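Local coordinates for protein xyloglucanase (Paenibacillus pabuli, PDB 2JEP) that hydrolyses xyloglucan of the plant cell wall, probably by endo-cleavage of its beta-1,4-glucan backbone, as a family 5 glycoside hydrolase, at residues Ile321-Tyr332 against Val359-Gly370. Sequence-based numbering, arbitrary orientation.
Sequences IGEFGSIDKTSY and VYWDNGHNGQHG
Phe-324 and Tyr-360 make a T-shaped pair at the wholly buried strand end, with planes 86° apart and the tyrosine edge directed at the phenylalanine face; Phe-324 CE2 lies 3.9 Å from Tyr-360 CD1. Phe-324 chi1 of 73° sets its CG between backbone N and carbonyl carbon, which lays CE1 3.4 Å from Tyr-360 N; Val-347 and Thr-348 of helix 336-353 also touch its side chain. The backbones join through Val-359 N to Ile-321 O and, nearly straight at 166°, Trp-361 N to Phe-324 O. Glu-323 runs alongside Trp-361, its OE1 above one indole face near the rim, while Arg-87 and Tyr-266 bind its carboxylate.

The loops still pack closely at buried Ile-327, whose CG2 is 3.4 Å from His-369 O; exposure begins at Asp-328. Asp-328 N donates to Gly-370 O (2.8 Å) and Asp-328 O accepts from His-369 N. Asp-328 OD1 accepts from Thr-330 N, an Asx turn, and from Thr-330 OG1 on its syn lone pair, and OD2 reaches Gly-367 N through a water; an alanine here would probably leave both Thr-330 donors without their shared acceptor and the water without its carboxylate link. Toward solvent, Gln-368 NE2 donates to Ser-331 OG (2.9 Å), and Tyr-332 OH is hydrogen-bonded to His-369 NE2 (2.7 Å) in the imidazole plane. Parallel strands 319-324 and 357-362, linked by helix 336-353, form the last beta-alpha-beta unit of the TIM barrel, with Glu-323 near the end of the seventh strand, where family 5 enzymes usually carry their nucleophile.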
# COMPACT_ATOMS: atom_id res chain seq x y z
N ILE A 321 5.28 4.93 -1.61
CA ILE A 321 5.85 3.87 -0.82
C ILE A 321 4.70 3.47 0.11
O ILE A 321 4.51 4.01 1.22
CB ILE A 321 7.10 4.32 -0.05
CG1 ILE A 321 8.15 4.88 -1.02
CG2 ILE A 321 7.63 3.16 0.80
CD1 ILE A 321 8.67 3.93 -2.11
N GLY A 322 3.86 2.57 -0.39
CA GLY A 322 2.56 2.32 0.21
C GLY A 322 2.55 1.65 1.55
O GLY A 322 1.52 1.63 2.20
N GLU A 323 3.69 1.06 1.93
CA GLU A 323 3.88 0.49 3.27
C GLU A 323 5.34 0.63 3.65
O GLU A 323 6.22 0.37 2.84
CB GLU A 323 3.56 -1.01 3.30
CG GLU A 323 2.15 -1.38 2.89
CD GLU A 323 1.85 -2.86 2.91
OE1 GLU A 323 2.65 -3.61 3.50
OE2 GLU A 323 0.80 -3.24 2.35
N PHE A 324 5.58 1.00 4.91
CA PHE A 324 6.88 0.89 5.52
C PHE A 324 6.66 0.84 7.04
O PHE A 324 5.63 1.30 7.53
CB PHE A 324 7.81 2.06 5.16
CG PHE A 324 7.45 3.35 5.86
CD1 PHE A 324 6.51 4.19 5.32
CD2 PHE A 324 8.08 3.74 7.02
CE1 PHE A 324 6.16 5.36 5.98
CE2 PHE A 324 7.74 4.91 7.66
CZ PHE A 324 6.79 5.71 7.15
N GLY A 325 7.65 0.37 7.79
CA GLY A 325 7.59 0.37 9.23
C GLY A 325 8.45 -0.72 9.83
O GLY A 325 9.05 -1.54 9.11
N SER A 326 8.48 -0.75 11.17
CA SER A 326 9.25 -1.73 11.90
C SER A 326 8.49 -2.26 13.10
O SER A 326 7.75 -1.51 13.77
CB SER A 326 10.62 -1.18 12.29
OG SER A 326 10.51 -0.03 13.11
N ILE A 327 8.66 -3.55 13.37
CA ILE A 327 7.90 -4.18 14.43
C ILE A 327 8.47 -3.91 15.83
O ILE A 327 9.68 -3.71 16.02
CB ILE A 327 7.79 -5.71 14.23
CG1 ILE A 327 9.16 -6.44 14.27
CG2 ILE A 327 7.01 -5.99 12.95
CD1 ILE A 327 9.04 -7.91 14.25
N ASP A 328 7.57 -3.95 16.82
CA ASP A 328 7.91 -3.64 18.21
C ASP A 328 8.73 -4.75 18.83
O ASP A 328 8.23 -5.85 19.07
CB ASP A 328 6.62 -3.42 18.98
CG ASP A 328 6.83 -2.97 20.43
OD1 ASP A 328 7.92 -3.21 20.98
OD2 ASP A 328 5.85 -2.40 20.98
N LYS A 329 10.01 -4.44 19.08
CA LYS A 329 10.96 -5.38 19.70
C LYS A 329 11.39 -4.90 21.09
O LYS A 329 12.44 -5.31 21.57
CB LYS A 329 12.17 -5.64 18.78
CG LYS A 329 11.78 -6.32 17.49
CD LYS A 329 12.99 -6.69 16.67
CE LYS A 329 12.61 -7.29 15.34
NZ LYS A 329 13.78 -7.97 14.69
N THR A 330 10.56 -4.07 21.74
CA THR A 330 10.89 -3.62 23.09
C THR A 330 10.92 -4.75 24.12
O THR A 330 11.56 -4.58 25.17
CB THR A 330 9.92 -2.54 23.58
OG1 THR A 330 8.57 -3.04 23.58
CG2 THR A 330 10.02 -1.27 22.75
N SER A 331 10.33 -5.90 23.80
CA SER A 331 10.41 -7.09 24.66
C SER A 331 11.78 -7.75 24.60
O SER A 331 12.11 -8.59 25.44
CB SER A 331 9.34 -8.12 24.29
OG SER A 331 9.50 -8.62 22.97
N TYR A 332 12.57 -7.40 23.60
CA TYR A 332 13.92 -7.94 23.42
C TYR A 332 15.00 -6.92 23.79
O TYR A 332 16.05 -7.29 24.30
CB TYR A 332 14.12 -8.34 21.96
CG TYR A 332 13.11 -9.34 21.40
CD1 TYR A 332 13.11 -10.67 21.79
CD2 TYR A 332 12.19 -8.97 20.46
CE1 TYR A 332 12.21 -11.58 21.25
CE2 TYR A 332 11.29 -9.84 19.93
CZ TYR A 332 11.31 -11.16 20.31
OH TYR A 332 10.45 -12.07 19.74
N VAL A 359 3.84 5.96 3.21
CA VAL A 359 2.62 5.51 3.87
C VAL A 359 2.94 4.43 4.92
O VAL A 359 3.38 3.35 4.58
CB VAL A 359 1.60 4.96 2.83
CG1 VAL A 359 0.25 4.68 3.49
CG2 VAL A 359 1.43 5.95 1.64
N TYR A 360 2.77 4.77 6.20
CA TYR A 360 3.16 3.91 7.31
C TYR A 360 2.23 2.70 7.43
O TYR A 360 1.02 2.83 7.32
CB TYR A 360 3.14 4.75 8.62
CG TYR A 360 3.53 3.93 9.80
CD1 TYR A 360 4.88 3.67 10.08
CD2 TYR A 360 2.57 3.32 10.60
CE1 TYR A 360 5.24 2.85 11.12
CE2 TYR A 360 2.92 2.50 11.64
CZ TYR A 360 4.25 2.25 11.89
OH TYR A 360 4.61 1.38 12.90
N TRP A 361 2.82 1.54 7.72
CA TRP A 361 2.07 0.31 7.93
C TRP A 361 1.70 0.17 9.40
O TRP A 361 2.54 -0.13 10.22
CB TRP A 361 2.84 -0.93 7.46
CG TRP A 361 2.06 -2.16 7.74
CD1 TRP A 361 2.29 -3.08 8.70
CD2 TRP A 361 0.83 -2.55 7.10
NE1 TRP A 361 1.29 -4.04 8.72
CE2 TRP A 361 0.37 -3.72 7.74
CE3 TRP A 361 0.09 -2.04 6.05
CZ2 TRP A 361 -0.79 -4.37 7.35
CZ3 TRP A 361 -1.07 -2.69 5.66
CH2 TRP A 361 -1.51 -3.83 6.32
N ASP A 362 0.41 0.33 9.72
CA ASP A 362 -0.13 0.20 11.07
C ASP A 362 -1.14 -0.92 11.04
O ASP A 362 -2.14 -0.83 10.34
CB ASP A 362 -0.81 1.51 11.45
CG ASP A 362 -1.23 1.57 12.91
OD1 ASP A 362 -1.86 0.59 13.37
OD2 ASP A 362 -0.96 2.62 13.57
N ASN A 363 -0.87 -1.99 11.79
CA ASN A 363 -1.74 -3.15 11.82
C ASN A 363 -2.65 -3.24 13.05
O ASN A 363 -3.37 -4.21 13.21
CB ASN A 363 -0.95 -4.44 11.64
CG ASN A 363 -0.11 -4.80 12.84
OD1 ASN A 363 0.06 -4.00 13.77
ND2 ASN A 363 0.38 -6.05 12.86
N GLY A 364 -2.66 -2.20 13.87
CA GLY A 364 -3.50 -2.18 15.05
C GLY A 364 -2.99 -2.98 16.21
O GLY A 364 -3.58 -2.92 17.30
N HIS A 365 -1.91 -3.74 16.02
CA HIS A 365 -1.41 -4.57 17.10
C HIS A 365 -0.41 -3.77 17.95
O HIS A 365 0.64 -3.34 17.47
CB HIS A 365 -0.77 -5.83 16.54
CG HIS A 365 -0.24 -6.73 17.59
ND1 HIS A 365 0.90 -7.49 17.40
CD2 HIS A 365 -0.67 -7.01 18.84
CE1 HIS A 365 1.14 -8.18 18.50
NE2 HIS A 365 0.22 -7.90 19.39
N ASN A 366 -0.76 -3.59 19.23
CA ASN A 366 0.10 -2.99 20.23
C ASN A 366 0.59 -4.13 21.10
O ASN A 366 -0.19 -4.73 21.85
CB ASN A 366 -0.71 -1.99 21.08
CG ASN A 366 -1.12 -0.77 20.27
OD1 ASN A 366 -0.30 0.08 20.00
ND2 ASN A 366 -2.38 -0.74 19.81
N GLY A 367 1.87 -4.44 20.99
CA GLY A 367 2.45 -5.52 21.74
C GLY A 367 3.60 -6.12 20.95
O GLY A 367 4.13 -5.51 20.03
N GLN A 368 3.99 -7.32 21.33
CA GLN A 368 5.18 -7.93 20.78
C GLN A 368 5.02 -8.13 19.27
O GLN A 368 4.07 -8.78 18.83
CB GLN A 368 5.50 -9.26 21.47
CG GLN A 368 6.80 -9.84 20.98
CD GLN A 368 7.14 -11.16 21.66
OE1 GLN A 368 6.42 -12.16 21.52
NE2 GLN A 368 8.23 -11.15 22.42
N HIS A 369 5.94 -7.56 18.51
CA HIS A 369 5.97 -7.63 17.06
C HIS A 369 4.91 -6.76 16.39
O HIS A 369 4.64 -6.90 15.20
CB HIS A 369 5.91 -9.06 16.51
CG HIS A 369 6.84 -10.02 17.17
ND1 HIS A 369 6.46 -11.30 17.50
CD2 HIS A 369 8.14 -9.91 17.54
CE1 HIS A 369 7.47 -11.93 18.08
NE2 HIS A 369 8.51 -11.11 18.11
N GLY A 370 4.30 -5.85 17.15
CA GLY A 370 3.26 -4.98 16.61
C GLY A 370 3.79 -3.82 15.80
O GLY A 370 4.96 -3.42 15.90
O HOH W 1 7.31 1.21 13.35
O HOH W 2 3.41 -2.25 19.79